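Local atomic coordinates of putative archaeal ammonia monooxygenase subunit B (Candidatus Nitrosocaldus yellowstonii, PDB entry 4O65), a protein that binds copper through its cupredoxin domain and is probably a subunit of an archaeal monooxygenase that oxidises ammonia. Residues R56-G64 with V111-A119. Numbering follows the deposited sequence.
Sequences RQDVLIVTG and VPYKLCLSA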
loop_
_atom_site.group_PDB
_atom_site.type_symbol
_atom_site.label_atom_id
_atom_site.label_comp_id
_atom_site.label_asym_id
_atom_site.label_seq_id
_atom_site.Cartn_x
_atom_site.Cartn_y
_atom_site.Cartn_z
ATOM N N ARG A 56 -8.136 11.406 6.618
ATOM C CA ARG A 56 -8.119 11.211 5.145
ATOM C C ARG A 56 -8.938 9.998 4.784
ATOM O O ARG A 56 -8.545 8.853 5.112
ATOM C CB ARG A 56 -6.659 10.889 4.750
ATOM C CG ARG A 56 -5.787 12.104 4.656
ATOM C CD ARG A 56 -4.387 11.689 4.241
ATOM N NE ARG A 56 -4.369 11.134 2.863
ATOM C CZ ARG A 56 -3.262 10.923 2.193
ATOM N NH1 ARG A 56 -2.082 11.146 2.802
ATOM N NH2 ARG A 56 -3.302 10.483 0.919
ATOM N N GLN A 57 -9.984 10.190 3.986
ATOM C CA GLN A 57 -10.885 9.085 3.654
ATOM C C GLN A 57 -10.353 8.281 2.465
ATOM O O GLN A 57 -11.011 7.344 2.053
ATOM C CB GLN A 57 -12.293 9.596 3.262
ATOM C CG GLN A 57 -13.185 9.747 4.487
ATOM C CD GLN A 57 -12.765 10.958 5.247
ATOM O OE1 GLN A 57 -12.742 12.045 4.703
ATOM N NE2 GLN A 57 -12.467 10.778 6.561
ATOM N N ASP A 58 -9.154 8.598 1.990
ATOM C CA ASP A 58 -8.530 7.831 0.913
ATOM C C ASP A 58 -7.458 6.836 1.399
ATOM O O ASP A 58 -6.813 6.159 0.559
ATOM C CB ASP A 58 -7.859 8.794 -0.124
ATOM C CG ASP A 58 -6.743 9.590 0.471
ATOM O OD1 ASP A 58 -6.912 10.107 1.633
ATOM O OD2 ASP A 58 -5.718 9.762 -0.228
ATOM N N VAL A 59 -7.272 6.749 2.719
ATOM C CA VAL A 59 -6.124 6.012 3.247
ATOM C C VAL A 59 -6.531 4.641 3.780
ATOM O O VAL A 59 -7.501 4.503 4.527
ATOM C CB VAL A 59 -5.388 6.832 4.322
ATOM C CG1 VAL A 59 -4.361 5.986 5.077
ATOM C CG2 VAL A 59 -4.744 8.045 3.666
ATOM N N LEU A 60 -5.738 3.658 3.388
ATOM C CA LEU A 60 -5.828 2.252 3.871
ATOM C C LEU A 60 -4.597 1.909 4.645
ATOM O O LEU A 60 -3.463 2.117 4.142
ATOM C CB LEU A 60 -5.889 1.309 2.616
ATOM C CG LEU A 60 -5.887 -0.203 2.991
ATOM C CD1 LEU A 60 -7.182 -0.588 3.737
ATOM C CD2 LEU A 60 -5.806 -0.950 1.640
ATOM N N ILE A 61 -4.790 1.302 5.829
ATOM C CA ILE A 61 -3.715 0.662 6.564
ATOM C C ILE A 61 -3.898 -0.863 6.527
ATOM O O ILE A 61 -4.989 -1.382 6.821
ATOM C CB ILE A 61 -3.731 1.126 8.053
ATOM C CG1 ILE A 61 -3.470 2.663 8.143
ATOM C CG2 ILE A 61 -2.645 0.362 8.843
ATOM C CD1 ILE A 61 -3.589 3.191 9.596
ATOM N N VAL A 62 -2.805 -1.566 6.197
ATOM C CA VAL A 62 -2.833 -3.025 6.238
ATOM C C VAL A 62 -1.736 -3.399 7.214
ATOM O O VAL A 62 -0.566 -2.955 7.049
ATOM C CB VAL A 62 -2.521 -3.656 4.834
ATOM C CG1 VAL A 62 -2.658 -5.212 4.937
ATOM C CG2 VAL A 62 -3.428 -3.043 3.766
ATOM N N THR A 63 -2.067 -4.256 8.172
ATOM C CA THR A 63 -1.043 -4.688 9.112
ATOM C C THR A 63 -1.019 -6.208 9.176
ATOM O O THR A 63 -2.000 -6.851 8.771
ATOM C CB THR A 63 -1.269 -4.136 10.545
ATOM O OG1 THR A 63 -2.626 -4.434 10.962
ATOM C CG2 THR A 63 -1.084 -2.579 10.569
ATOM N N GLY A 64 0.090 -6.754 9.667
ATOM C CA GLY A 64 0.199 -8.231 9.836
ATOM C C GLY A 64 1.567 -8.599 10.358
ATOM O O GLY A 64 2.292 -7.733 10.881
ATOM N N VAL A 111 8.496 -10.627 11.708
ATOM C CA VAL A 111 8.667 -9.200 11.420
ATOM C C VAL A 111 7.217 -8.632 11.341
ATOM O O VAL A 111 6.473 -8.964 10.388
ATOM C CB VAL A 111 9.434 -8.982 10.080
ATOM C CG1 VAL A 111 9.472 -7.497 9.692
ATOM C CG2 VAL A 111 10.885 -9.468 10.242
ATOM N N PRO A 112 6.822 -7.766 12.306
ATOM C CA PRO A 112 5.517 -7.079 12.120
ATOM C C PRO A 112 5.624 -6.115 10.976
ATOM O O PRO A 112 6.719 -5.536 10.732
ATOM C CB PRO A 112 5.279 -6.311 13.463
ATOM C CG PRO A 112 6.582 -6.382 14.191
ATOM C CD PRO A 112 7.425 -7.523 13.639
ATOM N N TYR A 113 4.532 -5.949 10.218
ATOM C CA TYR A 113 4.580 -4.966 9.098
ATOM C C TYR A 113 3.357 -4.065 9.137
ATOM O O TYR A 113 2.295 -4.442 9.689
ATOM C CB TYR A 113 4.695 -5.701 7.726
ATOM C CG TYR A 113 3.418 -6.377 7.271
ATOM C CD1 TYR A 113 2.486 -5.692 6.476
ATOM C CD2 TYR A 113 3.205 -7.751 7.528
ATOM C CE1 TYR A 113 1.282 -6.321 6.071
ATOM C CE2 TYR A 113 2.059 -8.387 7.100
ATOM C CZ TYR A 113 1.122 -7.684 6.352
ATOM O OH TYR A 113 0.004 -8.348 5.956
ATOM N N LYS A 114 3.498 -2.907 8.497
ATOM C CA LYS A 114 2.394 -1.965 8.348
ATOM C C LYS A 114 2.589 -1.256 7.007
ATOM O O LYS A 114 3.672 -0.679 6.715
ATOM C CB LYS A 114 2.335 -0.964 9.496
ATOM C CG LYS A 114 1.326 0.194 9.213
ATOM C CD LYS A 114 1.041 0.894 10.543
ATOM C CE LYS A 114 0.245 2.200 10.380
ATOM N NZ LYS A 114 -0.184 2.825 11.702
ATOM N N LEU A 115 1.559 -1.330 6.174
ATOM C CA LEU A 115 1.550 -0.644 4.890
ATOM C C LEU A 115 0.456 0.418 4.957
ATOM O O LEU A 115 -0.669 0.161 5.459
ATOM C CB LEU A 115 1.154 -1.605 3.770
ATOM C CG LEU A 115 1.800 -2.991 3.826
ATOM C CD1 LEU A 115 1.315 -3.776 2.619
ATOM C CD2 LEU A 115 3.296 -2.790 3.794
ATOM N N CYS A 116 0.804 1.616 4.494
ATOM C CA CYS A 116 -0.157 2.715 4.491
ATOM C C CYS A 116 -0.193 3.196 3.041
ATOM O O CYS A 116 0.868 3.534 2.512
ATOM C CB CYS A 116 0.306 3.845 5.364
ATOM S SG CYS A 116 -1.069 5.048 5.594
ATOM N N LEU A 117 -1.388 3.235 2.445
ATOM C CA LEU A 117 -1.569 3.557 1.001
ATOM C C LEU A 117 -2.715 4.525 0.804
ATOM O O LEU A 117 -3.617 4.600 1.637
ATOM C CB LEU A 117 -1.925 2.289 0.175
ATOM C CG LEU A 117 -0.864 1.174 0.223
ATOM C CD1 LEU A 117 -1.337 0.098 1.182
ATOM C CD2 LEU A 117 -0.642 0.615 -1.171
ATOM N N SER A 118 -2.614 5.295 -0.270
ATOM C CA SER A 118 -3.678 6.165 -0.745
ATOM C C SER A 118 -4.362 5.503 -1.956
ATOM O O SER A 118 -3.678 5.045 -2.903
ATOM C CB SER A 118 -3.062 7.489 -1.217
ATOM O OG SER A 118 -4.103 8.240 -1.805
ATOM N N ALA A 119 -5.686 5.376 -1.921
ATOM C CA ALA A 119 -6.419 4.937 -3.120
ATOM C C ALA A 119 -6.451 6.072 -4.128
ATOM O O ALA A 119 -6.922 7.193 -3.811
ATOM C CB ALA A 119 -7.856 4.582 -2.735
#
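Leu60, Val62 and Gly64 pair with Leu117, Leu115 and Tyr113 as hydrogen-bonded partners of an antiparallel ladder, joining the two central strands of the four-stranded sheet of this cupredoxin domain. Each of these pairs exchanges two N-H···O bonds; in the middle pair, the bond from Leu115 N to Val62 O measures 2.8 Å and is almost straight (174°). One further bond, from Ala119 N to Asp58 O, extends the ladder into the type I turn formed by Arg56 to Val59.

Charged and polar groups close that end. Arg56 grips the Asp58 carboxylate side-on, NE donating to OD1 and NH2 to OD2 (2.8 Å for the latter), with both oxygens close to the guanidinium plane. Asp58 OD2 accepts a second bond on its anti side, from Ser118 OG at 2.7 Å, with the hydroxyl 27° out of the carboxylate plane, a pairing that fixes the carboxylate between turn and strand. Lys27 of helix 27-35 touches both Asp58 and Ser118.

Apolar contacts divide between the two faces of the sheet. On the face of Leu60, Val62, Leu115 and Leu117, Val62 CB meets Leu115 CB at 4.3 Å; here too the Tyr113 hydroxyl hydrogen-bonds Thr129 of the strand carrying the copper ligands His126 and His128. On the other face, Val59 CG1 meets Cys116 SG at 3.5 Å, the sulfur that forms the disulfide with Cys51. The extended Lys114 chain runs alongside Thr63 CG2 and reaches Ile61, whose CG2 lies 3.8 Å from Lys114 CE.

At Gly64 a ring packs on the backbone. With CG held between its own backbone N and carbonyl carbon (chi1 74°), Tyr113 lays its ring over the opposite strand, CE2 3.3 Å from Gly64 CA; Gly64 N sits 3.5 Å above the ring plane, over its centre.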